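Local coordinates for protein putative agmatinase (PDB 3LHL) that probably hydrolyses agmatine to putrescine and urea at a manganese centre, as a member of the agmatinase branch of the arginase family, at residues A[82-85]-A[90-93]; A[99-104]-A[198-203]; A[106-111]-A[240-245]; A[128-131]-A[136-139]. All coordinates share one frame; numbering follows the deposited sequence.

Contact 1: residues A[82-85]-A[90-93]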
loop_
_atom_site.group_PDB
_atom_site.type_symbol
_atom_site.label_atom_id
_atom_site.label_comp_id
_atom_site.label_asym_id
_atom_site.label_seq_id
_atom_site.Cartn_x
_atom_site.Cartn_y
_atom_site.Cartn_z
ATOM N N TYR A 82 14.825 -5.468 2.338
ATOM C CA TYR A 82 16.203 -5.024 2.144
ATOM C C TYR A 82 16.931 -5.810 1.055
ATOM O O TYR A 82 17.579 -5.227 0.184
ATOM C CB TYR A 82 17.007 -5.122 3.448
ATOM C CG TYR A 82 18.471 -4.819 3.225
ATOM C CD1 TYR A 82 18.886 -3.540 2.846
ATOM C CD2 TYR A 82 19.429 -5.831 3.281
ATOM C CE1 TYR A 82 20.213 -3.280 2.516
ATOM C CE2 TYR A 82 20.762 -5.581 2.953
ATOM C CZ TYR A 82 21.145 -4.306 2.569
ATOM O OH TYR A 82 22.450 -4.055 2.209
ATOM N N LYS A 83 16.836 -7.131 1.105
ATOM C CA LYS A 83 17.497 -7.939 0.099
ATOM C C LYS A 83 16.993 -7.585 -1.302
ATOM O O LYS A 83 17.780 -7.511 -2.251
ATOM C CB LYS A 83 17.282 -9.420 0.401
ATOM C CG LYS A 83 17.918 -9.849 1.711
ATOM C CD LYS A 83 17.436 -11.218 2.152
ATOM C CE LYS A 83 17.936 -11.536 3.553
ATOM N NZ LYS A 83 17.337 -12.793 4.091
ATOM N N ILE A 84 15.690 -7.349 -1.434
ATOM C CA ILE A 84 15.126 -6.996 -2.734
ATOM C C ILE A 84 15.673 -5.641 -3.182
ATOM O O ILE A 84 16.108 -5.479 -4.323
ATOM C CB ILE A 84 13.581 -6.936 -2.678
ATOM C CG1 ILE A 84 13.023 -8.329 -2.348
ATOM C CG2 ILE A 84 13.025 -6.436 -4.015
ATOM C CD1 ILE A 84 11.546 -8.350 -2.047
ATOM N N VAL A 85 15.660 -4.671 -2.275
ATOM C CA VAL A 85 16.168 -3.344 -2.589
ATOM C C VAL A 85 17.656 -3.423 -2.918
ATOM O O VAL A 85 18.131 -2.791 -3.866
ATOM C CB VAL A 85 15.980 -2.379 -1.397
ATOM C CG1 VAL A 85 16.685 -1.050 -1.682
ATOM C CG2 VAL A 85 14.490 -2.164 -1.128
ATOM N N VAL A 90 12.353 -3.848 -7.282
ATOM C CA VAL A 90 11.254 -3.195 -6.603
ATOM C C VAL A 90 10.457 -4.169 -5.751
ATOM O O VAL A 90 9.974 -5.189 -6.241
ATOM C CB VAL A 90 10.297 -2.529 -7.622
ATOM C CG1 VAL A 90 9.113 -1.890 -6.900
ATOM C CG2 VAL A 90 11.051 -1.489 -8.426
ATOM N N PRO A 91 10.340 -3.881 -4.448
ATOM C CA PRO A 91 9.577 -4.764 -3.570
ATOM C C PRO A 91 8.103 -4.375 -3.637
ATOM O O PRO A 91 7.760 -3.198 -3.520
ATOM C CB PRO A 91 10.184 -4.496 -2.193
ATOM C CG PRO A 91 10.535 -3.037 -2.269
ATOM C CD PRO A 91 11.128 -2.908 -3.666
ATOM N N PHE A 92 7.242 -5.360 -3.861
ATOM C CA PHE A 92 5.810 -5.127 -3.913
ATOM C C PHE A 92 5.203 -6.058 -2.869
ATOM O O PHE A 92 5.070 -7.260 -3.086
ATOM C CB PHE A 92 5.266 -5.442 -5.306
ATOM C CG PHE A 92 3.864 -4.953 -5.539
ATOM C CD1 PHE A 92 3.347 -4.893 -6.826
ATOM C CD2 PHE A 92 3.055 -4.566 -4.475
ATOM C CE1 PHE A 92 2.043 -4.454 -7.056
ATOM C CE2 PHE A 92 1.745 -4.123 -4.695
ATOM C CZ PHE A 92 1.242 -4.070 -5.988
HETATM N N MSE A 93 4.850 -5.482 -1.726
HETATM C CA MSE A 93 4.293 -6.228 -0.612
HETATM C C MSE A 93 2.762 -6.230 -0.578
HETATM O O MSE A 93 2.112 -5.196 -0.771
HETATM C CB MSE A 93 4.863 -5.648 0.689
HETATM C CG MSE A 93 4.461 -6.360 1.968
HETATM SE SE MSE A 93 5.462 -5.670 3.506
HETATM C CE MSE A 93 4.894 -3.814 3.413
#
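Ile84 and Val85, in the last turn of helix 70-86, lie against Pro91 at the beginning of strand 90-95, where the chain turns from helix into strand within the alpha/beta fold of the arginase family. Strand 90-95 is an inner strand of the parallel sheet, and the helix covers one of its faces.

The side chains that meet are all apolar. Ile84 does most of the work through its CG2 branch. With chi1 at -63°, CG1 sits beside the backbone N and CG2 points opposite to it, which lays that methyl over the peptide link between Val90 and Pro91: CG2 of Ile84 is 3.8 Å from C of Val90 and 3.7 Å from N of Pro91. The same methyl reaches the proline ring, 3.9 Å from CB of Pro91, and Ile84 CD1 follows at 4.1 Å from that CB. The two side chains therefore meet at a slant, methyl groups against one flank of the ring.

Backbone bonds belong to the sheet instead: Val90 and Phe92 pair with strand 10-15, and Pro91 pairs with Cys244. Beyond the two segments, Ile84 also packs on Ile11 and Phe13, while Val85 and Pro91 both touch Val108 of helix 101-111. Val85 completes the apolar patch more loosely, its CG2 lying 4.2 Å from CG of Pro91.

Contact 2: residues A[99-104]-A[198-203]. With MN (manganese (II) ion), chain B; MN (manganese (II) ion), chain C.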
loop_
_atom_site.group_PDB
_atom_site.type_symbol
_atom_site.label_atom_id
_atom_site.label_comp_id
_atom_site.label_asym_id
_atom_site.label_seq_id
_atom_site.Cartn_x
_atom_site.Cartn_y
_atom_site.Cartn_z
ATOM N N LEU A 99 0.737 -1.800 9.364
ATOM C CA LEU A 99 2.030 -1.666 10.029
ATOM C C LEU A 99 3.180 -2.285 9.225
ATOM O O LEU A 99 4.313 -1.815 9.317
ATOM C CB LEU A 99 1.980 -2.275 11.434
ATOM C CG LEU A 99 3.234 -2.087 12.299
ATOM C CD1 LEU A 99 3.583 -0.608 12.435
ATOM C CD2 LEU A 99 2.990 -2.703 13.664
ATOM N N VAL A 100 2.893 -3.317 8.428
ATOM C CA VAL A 100 3.936 -3.970 7.632
ATOM C C VAL A 100 4.672 -2.982 6.729
ATOM O O VAL A 100 5.795 -3.237 6.297
ATOM C CB VAL A 100 3.372 -5.114 6.731
ATOM C CG1 VAL A 100 2.638 -6.142 7.582
ATOM C CG2 VAL A 100 2.467 -4.545 5.656
ATOM N N THR A 101 4.024 -1.858 6.446
ATOM C CA THR A 101 4.604 -0.823 5.606
ATOM C C THR A 101 5.812 -0.124 6.251
ATOM O O THR A 101 6.726 0.312 5.548
ATOM C CB THR A 101 3.533 0.239 5.259
ATOM O OG1 THR A 101 2.535 -0.355 4.418
ATOM C CG2 THR A 101 4.155 1.433 4.543
ATOM N N LEU A 102 5.826 -0.028 7.578
ATOM C CA LEU A 102 6.922 0.656 8.264
ATOM C C LEU A 102 8.295 0.045 7.975
ATOM O O LEU A 102 9.183 0.734 7.475
ATOM C CB LEU A 102 6.657 0.712 9.775
ATOM C CG LEU A 102 7.717 1.352 10.683
ATOM C CD1 LEU A 102 8.149 2.722 10.142
ATOM C CD2 LEU A 102 7.138 1.487 12.087
ATOM N N PRO A 103 8.489 -1.249 8.283
ATOM C CA PRO A 103 9.794 -1.862 8.013
ATOM C C PRO A 103 10.133 -1.893 6.526
ATOM O O PRO A 103 11.291 -1.734 6.143
ATOM C CB PRO A 103 9.656 -3.263 8.612
ATOM C CG PRO A 103 8.186 -3.536 8.534
ATOM C CD PRO A 103 7.590 -2.209 8.949
ATOM N N ALA A 104 9.115 -2.090 5.693
ATOM C CA ALA A 104 9.311 -2.139 4.251
ATOM C C ALA A 104 9.822 -0.791 3.776
ATOM O O ALA A 104 10.794 -0.707 3.016
ATOM C CB ALA A 104 7.999 -2.474 3.555
ATOM N N TYR A 198 7.492 5.921 -2.680
ATOM C CA TYR A 198 7.126 4.678 -2.020
ATOM C C TYR A 198 5.607 4.793 -2.000
ATOM O O TYR A 198 5.056 5.705 -1.382
ATOM C CB TYR A 198 7.623 4.578 -0.584
ATOM C CG TYR A 198 7.266 3.228 0.008
ATOM C CD1 TYR A 198 8.158 2.159 -0.052
ATOM C CD2 TYR A 198 5.993 2.991 0.531
ATOM C CE1 TYR A 198 7.789 0.885 0.387
ATOM C CE2 TYR A 198 5.614 1.724 0.970
ATOM C CZ TYR A 198 6.516 0.674 0.895
ATOM O OH TYR A 198 6.133 -0.588 1.306
ATOM N N LEU A 199 4.933 3.886 -2.693
ATOM C CA LEU A 199 3.478 3.916 -2.764
ATOM C C LEU A 199 2.829 2.919 -1.820
ATOM O O LEU A 199 2.999 1.712 -1.969
ATOM C CB LEU A 199 3.033 3.627 -4.198
ATOM C CG LEU A 199 1.540 3.447 -4.472
ATOM C CD1 LEU A 199 0.788 4.738 -4.191
ATOM C CD2 LEU A 199 1.357 3.020 -5.927
ATOM N N THR A 200 2.093 3.428 -0.839
ATOM C CA THR A 200 1.403 2.573 0.115
ATOM C C THR A 200 -0.100 2.790 -0.018
ATOM O O THR A 200 -0.615 3.887 0.215
ATOM C CB THR A 200 1.844 2.858 1.579
ATOM O OG1 THR A 200 1.086 2.025 2.471
ATOM C CG2 THR A 200 1.631 4.328 1.942
ATOM N N ILE A 201 -0.798 1.730 -0.398
ATOM C CA ILE A 201 -2.238 1.793 -0.588
ATOM C C ILE A 201 -3.032 0.963 0.420
ATOM O O ILE A 201 -3.002 -0.271 0.388
ATOM C CB ILE A 201 -2.619 1.317 -2.013
ATOM C CG1 ILE A 201 -2.137 2.339 -3.042
ATOM C CG2 ILE A 201 -4.135 1.100 -2.120
ATOM C CD1 ILE A 201 -2.424 1.945 -4.477
ATOM N N ASP A 202 -3.725 1.648 1.326
ATOM C CA ASP A 202 -4.584 0.968 2.287
ATOM C C ASP A 202 -5.874 0.797 1.482
ATOM O O ASP A 202 -6.509 1.786 1.116
ATOM C CB ASP A 202 -4.852 1.847 3.503
ATOM C CG ASP A 202 -5.738 1.167 4.519
ATOM O OD1 ASP A 202 -6.711 0.509 4.103
ATOM O OD2 ASP A 202 -5.472 1.295 5.729
ATOM N N LEU A 203 -6.250 -0.443 1.189
ATOM C CA LEU A 203 -7.440 -0.696 0.389
ATOM C C LEU A 203 -8.748 -0.135 0.944
ATOM O O LEU A 203 -9.717 -0.002 0.196
ATOM C CB LEU A 203 -7.581 -2.197 0.110
ATOM C CG LEU A 203 -6.424 -2.802 -0.704
ATOM C CD1 LEU A 203 -6.538 -4.318 -0.738
ATOM C CD2 LEU A 203 -6.430 -2.224 -2.115
HETATM MN MN MN B . -4.046 2.492 6.938
HETATM MN MN MN C . -7.262 2.467 6.745
#
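Thr101 turns its methyl CG2 opposite to its backbone N (chi1 -67°), toward the strand, while in Thr200 it is OG1 that lies opposite to that residue's own N (chi1 178°), toward the helix. The two side chains cross at about a right angle, and OG1 of Thr200 comes within 3.7 Å of CG2 of Thr101. OG1 of Thr200 and OG1 of Thr101 are 3.4 Å apart, at most a weak and unsettled hydrogen bond. Thr200 OG1 also bonds to NE2 of His98 and to OD1 of Asp245, whereas Thr101 OG1 bonds to OD2 of Asp245. That carboxylate is thus shared by the helix and the strand.

Tyr198 stands two residues before Thr200 on the same side of the strand. CE2 of Tyr198 lies 3.9 Å from CG2 of Thr101, and the ring's OH ends against the helix, 3.5 Å from CB of Ala104. The same OH is satisfied by Asp245 OD2, so this buried oxygen is held by a bond as well as by packing.

Farther along the strand, Asp202 bridges two manganese ions through a single oxygen: OD2 is 2.2 Å from the manganese of chain B and 2.4 Å from that of chain C. His98, Asp121, His123, Asp125 and Asp204 supply the other protein ligands of the pair. Through its bond to His98, Thr200 probably helps to orient a first-shell ligand from the second shell. A strand ending in a bridging aspartate beside such a histidine is the arrangement of the binuclear manganese site of the arginase family.

Contact 3: residues A[106-111]-A[240-245]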
loop_
_atom_site.group_PDB
_atom_site.type_symbol
_atom_site.label_atom_id
_atom_site.label_comp_id
_atom_site.label_asym_id
_atom_site.label_seq_id
_atom_site.Cartn_x
_atom_site.Cartn_y
_atom_site.Cartn_z
ATOM N N LYS A 106 11.286 1.470 5.537
ATOM C CA LYS A 106 12.631 1.685 6.051
ATOM C C LYS A 106 13.686 1.065 5.145
ATOM O O LYS A 106 14.682 1.708 4.817
ATOM C CB LYS A 106 12.764 1.129 7.472
ATOM C CG LYS A 106 12.124 2.025 8.530
ATOM C CD LYS A 106 12.253 1.441 9.927
ATOM C CE LYS A 106 11.609 2.353 10.957
ATOM N NZ LYS A 106 11.737 1.820 12.342
ATOM N N ALA A 107 13.461 -0.179 4.736
ATOM C CA ALA A 107 14.404 -0.872 3.870
ATOM C C ALA A 107 14.598 -0.090 2.568
ATOM O O ALA A 107 15.700 -0.035 2.029
ATOM C CB ALA A 107 13.906 -2.290 3.573
ATOM N N VAL A 108 13.524 0.514 2.070
ATOM C CA VAL A 108 13.600 1.287 0.838
ATOM C C VAL A 108 14.292 2.624 1.103
ATOM O O VAL A 108 15.160 3.050 0.335
ATOM C CB VAL A 108 12.191 1.560 0.253
ATOM C CG1 VAL A 108 12.307 2.391 -1.016
ATOM C CG2 VAL A 108 11.478 0.240 -0.044
ATOM N N HIS A 109 13.913 3.274 2.200
ATOM C CA HIS A 109 14.487 4.562 2.565
ATOM C C HIS A 109 15.994 4.471 2.806
ATOM O O HIS A 109 16.718 5.439 2.593
ATOM C CB HIS A 109 13.778 5.119 3.807
ATOM C CG HIS A 109 14.306 6.446 4.259
ATOM N ND1 HIS A 109 15.130 6.587 5.355
ATOM C CD2 HIS A 109 14.163 7.687 3.735
ATOM C CE1 HIS A 109 15.475 7.855 5.484
ATOM N NE2 HIS A 109 14.903 8.544 4.513
ATOM N N GLU A 110 16.459 3.307 3.242
ATOM C CA GLU A 110 17.886 3.091 3.494
ATOM C C GLU A 110 18.711 3.428 2.257
ATOM O O GLU A 110 19.798 3.986 2.361
ATOM C CB GLU A 110 18.153 1.627 3.885
ATOM C CG GLU A 110 17.480 1.184 5.172
ATOM C CD GLU A 110 17.964 1.963 6.382
ATOM O OE1 GLU A 110 17.952 3.212 6.331
ATOM O OE2 GLU A 110 18.353 1.329 7.388
ATOM N N LYS A 111 18.194 3.072 1.086
ATOM C CA LYS A 111 18.901 3.344 -0.155
ATOM C C LYS A 111 18.497 4.686 -0.772
ATOM O O LYS A 111 19.344 5.438 -1.248
ATOM C CB LYS A 111 18.644 2.226 -1.167
ATOM C CG LYS A 111 19.217 2.518 -2.542
ATOM C CD LYS A 111 18.788 1.486 -3.565
ATOM C CE LYS A 111 19.253 1.885 -4.957
ATOM N NZ LYS A 111 18.811 0.897 -5.971
ATOM N N ASN A 240 9.010 7.714 -10.119
ATOM C CA ASN A 240 9.709 6.444 -10.019
ATOM C C ASN A 240 9.325 5.696 -8.744
ATOM O O ASN A 240 9.734 6.062 -7.641
ATOM C CB ASN A 240 11.224 6.691 -10.075
ATOM C CG ASN A 240 12.030 5.404 -10.082
ATOM O OD1 ASN A 240 11.614 4.403 -10.667
ATOM N ND2 ASN A 240 13.197 5.429 -9.448
ATOM N N ILE A 241 8.517 4.654 -8.899
ATOM C CA ILE A 241 8.096 3.862 -7.753
ATOM C C ILE A 241 9.183 2.839 -7.449
ATOM O O ILE A 241 9.430 1.934 -8.238
ATOM C CB ILE A 241 6.750 3.152 -8.029
ATOM C CG1 ILE A 241 5.663 4.206 -8.275
ATOM C CG2 ILE A 241 6.361 2.280 -6.838
ATOM C CD1 ILE A 241 4.300 3.642 -8.628
ATOM N N VAL A 242 9.841 3.003 -6.306
ATOM C CA VAL A 242 10.918 2.103 -5.911
ATOM C C VAL A 242 10.482 1.119 -4.834
ATOM O O VAL A 242 11.274 0.293 -4.372
ATOM C CB VAL A 242 12.135 2.904 -5.405
ATOM C CG1 VAL A 242 12.743 3.687 -6.556
ATOM C CG2 VAL A 242 11.710 3.852 -4.283
ATOM N N GLY A 243 9.214 1.216 -4.449
ATOM C CA GLY A 243 8.655 0.343 -3.437
ATOM C C GLY A 243 7.148 0.513 -3.440
ATOM O O GLY A 243 6.649 1.621 -3.653
ATOM N N CYS A 244 6.414 -0.569 -3.198
ATOM C CA CYS A 244 4.960 -0.493 -3.206
ATOM C C CYS A 244 4.294 -1.568 -2.352
ATOM O O CYS A 244 4.888 -2.613 -2.065
ATOM C CB CYS A 244 4.460 -0.606 -4.655
ATOM S SG CYS A 244 2.661 -0.517 -4.872
ATOM N N ASP A 245 3.058 -1.298 -1.939
ATOM C CA ASP A 245 2.289 -2.258 -1.163
ATOM C C ASP A 245 0.798 -1.917 -1.125
ATOM O O ASP A 245 0.403 -0.766 -1.327
ATOM C CB ASP A 245 2.834 -2.369 0.273
ATOM C CG ASP A 245 2.556 -1.126 1.123
ATOM O OD1 ASP A 245 1.395 -0.652 1.148
ATOM O OD2 ASP A 245 3.501 -0.633 1.783
#
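In the alpha/beta core of the arginase fold, helix 101-111 lies over the parallel sheet, and Val108 is the residue through which its second half meets strand 240-247. The meeting is small and wholly apolar. Val108 CG1 lies 3.6 Å from CG2 of Val242, methyl to methyl, with the two side chains slanted against each other. CG1 of Val108 lies opposite to the backbone N (chi1 179°), which carries it toward Val242. CG2 of Val108, the other branch, passes over the strand 4.4 Å from CA of Gly243.

With no side chain at Gly243, the helix can come close at this point: the CA atoms of Val108 and Gly243 are 6.6 Å apart.

Val108 is also wedged among the neighbouring strands, touching Tyr198 of strand 196-202 and Ile115 of strand 115-120. Strand 240-247 runs between strands 90-95 and 196-202, joined to the latter by backbone bonds such as that of Gly243 to Leu199, while helix 70-86 packs alongside helix 101-111 through Tyr78 and Val85.

Contact 4: residues A[128-131]-A[136-139]. With PO4 (phosphate ion), chain F.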
loop_
_atom_site.group_PDB
_atom_site.type_symbol
_atom_site.label_atom_id
_atom_site.label_comp_id
_atom_site.label_asym_id
_atom_site.label_seq_id
_atom_site.Cartn_x
_atom_site.Cartn_y
_atom_site.Cartn_z
ATOM N N GLU A 128 -0.122 9.201 17.396
ATOM C CA GLU A 128 1.130 8.759 18.000
ATOM C C GLU A 128 1.050 7.326 18.527
ATOM O O GLU A 128 2.002 6.559 18.403
ATOM C CB GLU A 128 1.510 9.725 19.126
ATOM C CG GLU A 128 2.841 9.437 19.824
ATOM C CD GLU A 128 4.035 9.421 18.878
ATOM O OE1 GLU A 128 4.033 10.170 17.877
ATOM O OE2 GLU A 128 4.988 8.666 19.148
ATOM N N GLU A 129 -0.089 6.967 19.113
ATOM C CA GLU A 129 -0.274 5.622 19.642
ATOM C C GLU A 129 -1.693 5.134 19.420
ATOM O O GLU A 129 -2.602 5.918 19.156
ATOM C CB GLU A 129 -0.005 5.565 21.150
ATOM C CG GLU A 129 1.407 5.863 21.600
ATOM C CD GLU A 129 1.615 5.489 23.062
ATOM O OE1 GLU A 129 0.655 5.619 23.855
ATOM O OE2 GLU A 129 2.736 5.068 23.420
ATOM N N TYR A 130 -1.867 3.825 19.542
ATOM C CA TYR A 130 -3.170 3.201 19.406
ATOM C C TYR A 130 -3.097 1.941 20.258
ATOM O O TYR A 130 -2.176 1.138 20.111
ATOM C CB TYR A 130 -3.471 2.862 17.944
ATOM C CG TYR A 130 -4.887 2.372 17.725
ATOM C CD1 TYR A 130 -5.980 3.139 18.128
ATOM C CD2 TYR A 130 -5.135 1.130 17.132
ATOM C CE1 TYR A 130 -7.290 2.685 17.953
ATOM C CE2 TYR A 130 -6.438 0.664 16.948
ATOM C CZ TYR A 130 -7.511 1.446 17.363
ATOM O OH TYR A 130 -8.799 0.984 17.201
ATOM N N ASN A 131 -4.060 1.781 21.159
ATOM C CA ASN A 131 -4.075 0.633 22.061
ATOM C C ASN A 131 -2.753 0.590 22.826
ATOM O O ASN A 131 -2.170 -0.474 23.022
ATOM C CB ASN A 131 -4.281 -0.675 21.286
ATOM C CG ASN A 131 -5.664 -0.770 20.659
ATOM O OD1 ASN A 131 -6.663 -0.417 21.286
ATOM N ND2 ASN A 131 -5.729 -1.259 19.421
ATOM N N SER A 136 1.548 0.548 15.466
ATOM C CA SER A 136 0.226 0.017 15.172
ATOM C C SER A 136 -0.128 0.361 13.734
ATOM O O SER A 136 0.527 1.200 13.108
ATOM C CB SER A 136 -0.794 0.655 16.120
ATOM O OG SER A 136 -2.122 0.464 15.669
ATOM N N HIS A 137 -1.163 -0.282 13.204
ATOM C CA HIS A 137 -1.584 0.012 11.842
ATOM C C HIS A 137 -2.103 1.451 11.773
ATOM O O HIS A 137 -2.057 2.087 10.720
ATOM C CB HIS A 137 -2.690 -0.958 11.394
ATOM C CG HIS A 137 -3.880 -0.996 12.304
ATOM N ND1 HIS A 137 -3.942 -1.810 13.417
ATOM C CD2 HIS A 137 -5.060 -0.330 12.261
ATOM C CE1 HIS A 137 -5.109 -1.646 14.018
ATOM N NE2 HIS A 137 -5.806 -0.754 13.338
ATOM N N ALA A 138 -2.574 1.958 12.912
ATOM C CA ALA A 138 -3.137 3.308 13.006
ATOM C C ALA A 138 -2.135 4.439 13.251
ATOM O O ALA A 138 -2.521 5.612 13.302
ATOM C CB ALA A 138 -4.203 3.339 14.095
ATOM N N THR A 139 -0.859 4.098 13.403
ATOM C CA THR A 139 0.165 5.110 13.645
ATOM C C THR A 139 1.264 5.030 12.596
ATOM O O THR A 139 2.235 5.781 12.659
ATOM C CB THR A 139 0.845 4.908 15.015
ATOM O OG1 THR A 139 1.646 3.722 14.963
ATOM C CG2 THR A 139 -0.193 4.762 16.136
HETATM P P PO4 F . -8.633 -2.654 16.125
HETATM O O1 PO4 F . -9.011 -1.245 15.843
HETATM O O2 PO4 F . -7.162 -2.811 15.994
HETATM O O3 PO4 F . -9.045 -3.010 17.508
HETATM O O4 PO4 F . -9.317 -3.552 15.155
#
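Tyr130 and Ser136 face each other with CA atoms 6.3 Å apart, in two irregular pieces of backbone that come closer still at Glu128 and Thr139. Extension of Tyr130 from its backbone (chi1 -173°) lays its ring along the opposing segment. Ser136 OG meets the ring edge near its plane, 3.4 Å from CD2 of Tyr130, and CB of Ala138 lies 3.8 Å from CG of the same tyrosine, Tyr130. The edge of Tyr130 is directed at the face of His137 in an offset edge-to-face pair, with the planes at 79°.

Both segments belong to the loop between strand 115-120 and helix 140-148, close to the manganese site. An ST turn shapes the second: Ser136 OG accepts the backbone N-H of Ala138, with 3.2 Å from N to OG and a nearly straight bond (167°). Thr139 stands at the N-cap position, but its side chain does not cap the helix: OG1 accepts the N-H of Ser136 and also bonds to Lys134 O. CG2 of Thr139 packs 3.6 Å from CA of Glu129.

A phosphate, probably from the crystallisation liquor, sits at the far end of the tyrosine ring. Tyr130 OH donates to phosphate O1 at 2.6 Å, and the backbone N atoms of Ser22 and Asn23 also bond to the ion.

Overall arrangement
Contacts 1, 2 and 3 form one continuous interior, packing helices 70-86 and 101-111 on neighbouring strands of the parallel sheet; contact 4 is a partly buried loop pairing, its centre about 17 Å from that of the chain. Contacts 2 and 3 share helix 101-111, and Asp245 on the strand of contact 3 bonds to the polar groups of contact 2. Contacts 1 and 3 are joined through adjacent strands, with Met93 N probably bonded to Cys244 O at 2.9 Å. Both are apolar and distant from the metals, whereas contact 2 turns polar toward the manganese pair. Contact 4 approaches that site from the loops, touching contact 2 through Leu99.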